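PDB 6WYN: esterase Rv0045c from Mycobacterium tuberculosis, which hydrolyses carboxylic esters, favouring short, straight alkyl chains with highest activity on chains of four atoms, and is likely involved in ester or lipid metabolism. Local coordinates for residues Tyr128-Arg142 with Leu156-Asp170. Sequence-based numbering, arbitrary orientation.
Sequences YSPQLNSETLAPVLR and LGGLTAIRLAAMAPD
T160 and S134 each push a short side chain into the opposite helix, two knobs-into-holes contacts where helices 130-142 and 156-167 cross at -59° with their axes 8.1 Å apart. T160 sits among P130, N133, S134 and L137. Its chi1 of -57° sets OG1 beside the backbone N and leaves the methyl CG2 anti to that N, 3.5 Å from N133 CB and also meeting L137 CD1. From there OG1 donates to L156 O from above the carbonyl plane and takes a weak bond from N133 ND2 at 3.3 Å. The same amide nitrogen makes a second weak bond, to Y128 O. S134 drops in among T160, R163, L164 and M167: CB rests on R163 CG at 3.6 Å, while OG approaches L164 CD2 and M167 SD. OG also lies close to L164 N, but the angle is too poor for a hydrogen bond, and that N-H is spent on T160 O.

Around these knobs the packing is apolar. P130 CG lies 3.6 Å from L159 CB, the two side chains side by side; L141 CD1 meets L164 CD1 at 3.6 Å, and M167 CE reaches A138 CB. At the far end R142 grips D170 end-on, NH1 to OD2 at 2.6 Å and NH2 to OD1 at 3.2 Å, each carboxylate oxygen using its syn lone pair, the guanidinium and carboxylate planes 14° apart; D170 is poorly ordered, however.

Further out, R163 forms a salt bridge with D265 of helix 260-268, and L137 and L141 rest on strand 109-112. Helix 156-167 follows S155, the probable nucleophile, in a GxSxG sequence consistent with the alpha/beta-hydrolase nucleophile elbow. The largely buried contact is thus mixed: two hydroxyl-bearing knobs among aliphatic groups, a weak amide-hydroxyl bond towards the S155 end and a salt bridge at the exposed end.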
loop_
_atom_site.group_PDB
_atom_site.type_symbol
_atom_site.label_atom_id
_atom_site.label_comp_id
_atom_site.label_asym_id
_atom_site.label_seq_id
_atom_site.Cartn_x
_atom_site.Cartn_y
_atom_site.Cartn_z
ATOM N N TYR A 128 2.121 -13.864 0.224
ATOM C CA TYR A 128 1.513 -12.629 -0.297
ATOM C C TYR A 128 2.385 -12.094 -1.432
ATOM O O TYR A 128 2.673 -10.882 -1.458
ATOM C CB TYR A 128 1.312 -11.763 0.934
ATOM C CG TYR A 128 0.544 -12.488 2.000
ATOM C CD1 TYR A 128 -0.745 -12.898 1.760
ATOM C CD2 TYR A 128 1.093 -12.767 3.245
ATOM C CE1 TYR A 128 -1.487 -13.559 2.727
ATOM C CE2 TYR A 128 0.351 -13.402 4.238
ATOM C CZ TYR A 128 -0.948 -13.809 3.965
ATOM O OH TYR A 128 -1.711 -14.500 4.872
ATOM N N SER A 129 2.742 -12.981 -2.367
ATOM C CA SER A 129 3.579 -12.667 -3.547
ATOM C C SER A 129 2.757 -11.701 -4.349
ATOM O O SER A 129 1.529 -11.827 -4.369
ATOM C CB SER A 129 4.000 -13.887 -4.417
ATOM O OG SER A 129 2.946 -14.266 -5.331
ATOM N N PRO A 130 3.416 -10.778 -5.095
ATOM C CA PRO A 130 2.719 -9.937 -6.050
ATOM C C PRO A 130 1.876 -10.757 -7.027
ATOM O O PRO A 130 0.813 -10.323 -7.401
ATOM C CB PRO A 130 3.860 -9.230 -6.803
ATOM C CG PRO A 130 5.001 -9.207 -5.813
ATOM C CD PRO A 130 4.858 -10.480 -5.019
ATOM N N GLN A 131 2.415 -11.884 -7.515
ATOM C CA GLN A 131 1.731 -12.745 -8.512
ATOM C C GLN A 131 0.407 -13.327 -7.957
ATOM O O GLN A 131 -0.583 -13.347 -8.733
ATOM C CB GLN A 131 2.687 -13.870 -8.917
ATOM C CG GLN A 131 3.859 -13.385 -9.788
ATOM C CD GLN A 131 5.141 -12.737 -9.262
ATOM O OE1 GLN A 131 5.376 -12.433 -8.061
ATOM N NE2 GLN A 131 6.027 -12.520 -10.243
ATOM N N LEU A 132 0.449 -13.881 -6.757
ATOM C CA LEU A 132 -0.708 -14.479 -6.003
ATOM C C LEU A 132 -1.727 -13.336 -5.686
ATOM O O LEU A 132 -2.949 -13.462 -5.986
ATOM C CB LEU A 132 -0.159 -15.192 -4.745
ATOM C CG LEU A 132 0.590 -16.523 -5.033
ATOM C CD1 LEU A 132 1.315 -17.200 -3.823
ATOM C CD2 LEU A 132 -0.363 -17.505 -5.691
ATOM N N ASN A 133 -1.226 -12.195 -5.214
ATOM C CA ASN A 133 -2.050 -10.999 -4.868
ATOM C C ASN A 133 -2.818 -10.578 -6.086
ATOM O O ASN A 133 -4.045 -10.403 -5.985
ATOM C CB ASN A 133 -1.250 -9.790 -4.398
ATOM C CG ASN A 133 -0.594 -10.050 -3.099
ATOM O OD1 ASN A 133 -0.924 -11.022 -2.421
ATOM N ND2 ASN A 133 0.381 -9.222 -2.761
ATOM N N SER A 134 -2.127 -10.481 -7.220
ATOM C CA SER A 134 -2.715 -10.094 -8.514
ATOM C C SER A 134 -3.801 -11.096 -8.952
ATOM O O SER A 134 -4.811 -10.684 -9.485
ATOM C CB SER A 134 -1.623 -9.976 -9.529
ATOM O OG SER A 134 -2.110 -9.349 -10.712
ATOM N N GLU A 135 -3.561 -12.388 -8.835
ATOM C CA GLU A 135 -4.555 -13.436 -9.229
ATOM C C GLU A 135 -5.847 -13.272 -8.402
ATOM O O GLU A 135 -6.891 -13.281 -8.971
ATOM C CB GLU A 135 -3.970 -14.840 -9.001
ATOM C CG GLU A 135 -2.919 -15.239 -10.016
ATOM C CD GLU A 135 -3.417 -15.593 -11.414
ATOM O OE1 GLU A 135 -2.587 -16.056 -12.227
ATOM O OE2 GLU A 135 -4.631 -15.418 -11.701
ATOM N N THR A 136 -5.749 -13.139 -7.094
ATOM C CA THR A 136 -6.914 -12.888 -6.210
ATOM C C THR A 136 -7.606 -11.564 -6.630
ATOM O O THR A 136 -8.866 -11.531 -6.791
ATOM C CB THR A 136 -6.439 -12.940 -4.768
ATOM O OG1 THR A 136 -5.673 -14.130 -4.524
ATOM C CG2 THR A 136 -7.593 -12.822 -3.791
ATOM N N LEU A 137 -6.840 -10.493 -6.884
ATOM C CA LEU A 137 -7.397 -9.118 -6.994
ATOM C C LEU A 137 -8.062 -8.896 -8.326
ATOM O O LEU A 137 -9.022 -8.161 -8.325
ATOM C CB LEU A 137 -6.317 -8.058 -6.750
ATOM C CG LEU A 137 -5.982 -7.796 -5.283
ATOM C CD1 LEU A 137 -4.617 -7.130 -5.142
ATOM C CD2 LEU A 137 -7.034 -6.922 -4.668
ATOM N N ALA A 138 -7.574 -9.458 -9.442
ATOM C CA ALA A 138 -8.031 -9.005 -10.770
ATOM C C ALA A 138 -9.560 -9.096 -10.915
ATOM O O ALA A 138 -10.219 -8.149 -11.374
ATOM C CB ALA A 138 -7.326 -9.768 -11.872
ATOM N N PRO A 139 -10.197 -10.241 -10.596
ATOM C CA PRO A 139 -11.649 -10.364 -10.792
ATOM C C PRO A 139 -12.428 -9.404 -9.864
ATOM O O PRO A 139 -13.432 -8.870 -10.217
ATOM C CB PRO A 139 -11.978 -11.833 -10.420
ATOM C CG PRO A 139 -10.681 -12.501 -10.084
ATOM C CD PRO A 139 -9.581 -11.446 -10.047
ATOM N N VAL A 140 -11.905 -9.152 -8.676
ATOM C CA VAL A 140 -12.552 -8.198 -7.727
ATOM C C VAL A 140 -12.494 -6.784 -8.308
ATOM O O VAL A 140 -13.505 -6.078 -8.298
ATOM C CB VAL A 140 -11.884 -8.300 -6.356
ATOM C CG1 VAL A 140 -12.419 -7.234 -5.365
ATOM C CG2 VAL A 140 -12.069 -9.710 -5.793
ATOM N N LEU A 141 -11.325 -6.384 -8.815
ATOM C CA LEU A 141 -11.153 -5.048 -9.427
ATOM C C LEU A 141 -12.024 -4.927 -10.669
ATOM O O LEU A 141 -12.561 -3.850 -10.881
ATOM C CB LEU A 141 -9.670 -4.810 -9.738
ATOM C CG LEU A 141 -8.755 -4.852 -8.515
ATOM C CD1 LEU A 141 -7.286 -4.687 -8.890
ATOM C CD2 LEU A 141 -9.154 -3.783 -7.509
ATOM N N ARG A 142 -12.158 -5.978 -11.470
ATOM C CA ARG A 142 -13.085 -5.979 -12.628
ATOM C C ARG A 142 -14.496 -5.689 -12.138
ATOM O O ARG A 142 -15.198 -5.001 -12.835
ATOM C CB ARG A 142 -13.189 -7.327 -13.343
ATOM C CG ARG A 142 -11.931 -7.769 -14.059
ATOM C CD ARG A 142 -12.189 -8.603 -15.318
ATOM N NE ARG A 142 -10.872 -8.722 -15.921
ATOM C CZ ARG A 142 -10.409 -7.956 -16.903
ATOM N NH1 ARG A 142 -11.185 -7.067 -17.492
ATOM N NH2 ARG A 142 -9.169 -8.123 -17.336
ATOM N N LEU A 156 5.161 -3.711 -1.856
ATOM C CA LEU A 156 4.452 -4.938 -2.328
ATOM C C LEU A 156 3.263 -4.586 -3.236
ATOM O O LEU A 156 3.059 -5.237 -4.259
ATOM C CB LEU A 156 3.974 -5.682 -1.084
ATOM C CG LEU A 156 3.242 -7.003 -1.314
ATOM C CD1 LEU A 156 4.095 -7.995 -2.129
ATOM C CD2 LEU A 156 2.887 -7.604 0.041
ATOM N N GLY A 157 2.503 -3.557 -2.868
ATOM C CA GLY A 157 1.414 -3.023 -3.684
ATOM C C GLY A 157 1.830 -2.599 -5.061
ATOM O O GLY A 157 1.047 -2.817 -5.998
ATOM N N GLY A 158 2.980 -1.918 -5.204
ATOM C CA GLY A 158 3.482 -1.495 -6.525
ATOM C C GLY A 158 3.818 -2.680 -7.438
ATOM O O GLY A 158 3.502 -2.611 -8.656
ATOM N N LEU A 159 4.422 -3.730 -6.895
ATOM C CA LEU A 159 4.755 -4.952 -7.693
ATOM C C LEU A 159 3.441 -5.697 -8.014
ATOM O O LEU A 159 3.275 -6.152 -9.158
ATOM C CB LEU A 159 5.751 -5.812 -6.912
ATOM C CG LEU A 159 7.042 -5.101 -6.495
ATOM C CD1 LEU A 159 8.085 -6.098 -6.071
ATOM C CD2 LEU A 159 7.580 -4.243 -7.626
ATOM N N THR A 160 2.470 -5.665 -7.101
ATOM C CA THR A 160 1.118 -6.233 -7.372
ATOM C C THR A 160 0.534 -5.509 -8.581
ATOM O O THR A 160 0.016 -6.165 -9.480
ATOM C CB THR A 160 0.231 -6.210 -6.122
ATOM O OG1 THR A 160 0.952 -6.952 -5.143
ATOM C CG2 THR A 160 -1.123 -6.837 -6.354
ATOM N N ALA A 161 0.689 -4.187 -8.635
ATOM C CA ALA A 161 0.167 -3.363 -9.732
ATOM C C ALA A 161 0.836 -3.750 -11.042
ATOM O O ALA A 161 0.147 -3.779 -12.058
ATOM C CB ALA A 161 0.351 -1.900 -9.461
ATOM N N ILE A 162 2.135 -3.977 -11.029
ATOM C CA ILE A 162 2.843 -4.390 -12.257
ATOM C C ILE A 162 2.192 -5.680 -12.773
ATOM O O ILE A 162 1.869 -5.722 -13.944
ATOM C CB ILE A 162 4.347 -4.567 -11.999
ATOM C CG1 ILE A 162 5.023 -3.210 -11.835
ATOM C CG2 ILE A 162 4.959 -5.374 -13.147
ATOM C CD1 ILE A 162 6.416 -3.282 -11.279
ATOM N N ARG A 163 2.029 -6.682 -11.916
ATOM C CA ARG A 163 1.462 -7.985 -12.331
ATOM C C ARG A 163 0.034 -7.781 -12.854
ATOM O O ARG A 163 -0.275 -8.250 -13.986
ATOM C CB ARG A 163 1.563 -9.012 -11.215
ATOM C CG ARG A 163 1.174 -10.405 -11.704
ATOM C CD ARG A 163 1.670 -10.806 -13.104
ATOM N NE ARG A 163 1.107 -12.073 -13.542
ATOM C CZ ARG A 163 1.313 -12.651 -14.729
ATOM N NH1 ARG A 163 0.728 -13.809 -15.004
ATOM N NH2 ARG A 163 2.093 -12.085 -15.636
ATOM N N LEU A 164 -0.781 -6.973 -12.174
ATOM C CA LEU A 164 -2.132 -6.642 -12.693
ATOM C C LEU A 164 -2.038 -6.035 -14.092
ATOM O O LEU A 164 -2.847 -6.413 -14.976
ATOM C CB LEU A 164 -2.845 -5.677 -11.752
ATOM C CG LEU A 164 -3.346 -6.297 -10.455
ATOM C CD1 LEU A 164 -3.743 -5.207 -9.460
ATOM C CD2 LEU A 164 -4.547 -7.220 -10.737
ATOM N N ALA A 165 -1.166 -5.052 -14.303
ATOM C CA ALA A 165 -1.065 -4.342 -15.606
ATOM C C ALA A 165 -0.755 -5.349 -16.722
ATOM O O ALA A 165 -1.159 -5.121 -17.869
ATOM C CB ALA A 165 0.009 -3.283 -15.546
ATOM N N ALA A 166 0.027 -6.372 -16.388
ATOM C CA ALA A 166 0.505 -7.396 -17.338
ATOM C C ALA A 166 -0.657 -8.331 -17.668
ATOM O O ALA A 166 -0.885 -8.561 -18.850
ATOM C CB ALA A 166 1.658 -8.165 -16.747
ATOM N N MET A 167 -1.350 -8.830 -16.644
ATOM C CA MET A 167 -2.347 -9.917 -16.791
ATOM C C MET A 167 -3.683 -9.300 -17.203
ATOM O O MET A 167 -4.403 -9.964 -17.957
ATOM C CB MET A 167 -2.463 -10.793 -15.531
ATOM C CG MET A 167 -3.170 -10.160 -14.353
ATOM S SD MET A 167 -3.235 -11.260 -12.891
ATOM C CE MET A 167 -4.718 -12.185 -13.313
ATOM N N ALA A 168 -3.962 -8.059 -16.806
ATOM C CA ALA A 168 -5.232 -7.361 -17.093
ATOM C C ALA A 168 -4.948 -5.968 -17.648
ATOM O O ALA A 168 -5.307 -4.965 -17.030
ATOM C CB ALA A 168 -6.085 -7.300 -15.844
ATOM N N PRO A 169 -4.396 -5.870 -18.873
ATOM C CA PRO A 169 -4.192 -4.573 -19.524
ATOM C C PRO A 169 -5.444 -3.676 -19.578
ATOM O O PRO A 169 -5.428 -2.635 -18.953
ATOM C CB PRO A 169 -3.746 -4.926 -20.950
ATOM C CG PRO A 169 -3.247 -6.364 -20.853
ATOM C CD PRO A 169 -4.009 -7.009 -19.717
ATOM N N ASP A 170 -6.492 -4.103 -20.297
ATOM C CA ASP A 170 -7.755 -3.347 -20.537
ATOM C C ASP A 170 -8.047 -2.439 -19.339
ATOM O O ASP A 170 -8.385 -1.281 -19.580
ATOM C CB ASP A 170 -8.923 -4.301 -20.821
ATOM C CG ASP A 170 -9.061 -5.420 -19.803
ATOM O OD1 ASP A 170 -8.168 -6.292 -19.763
ATOM O OD2 ASP A 170 -10.037 -5.402 -19.048
#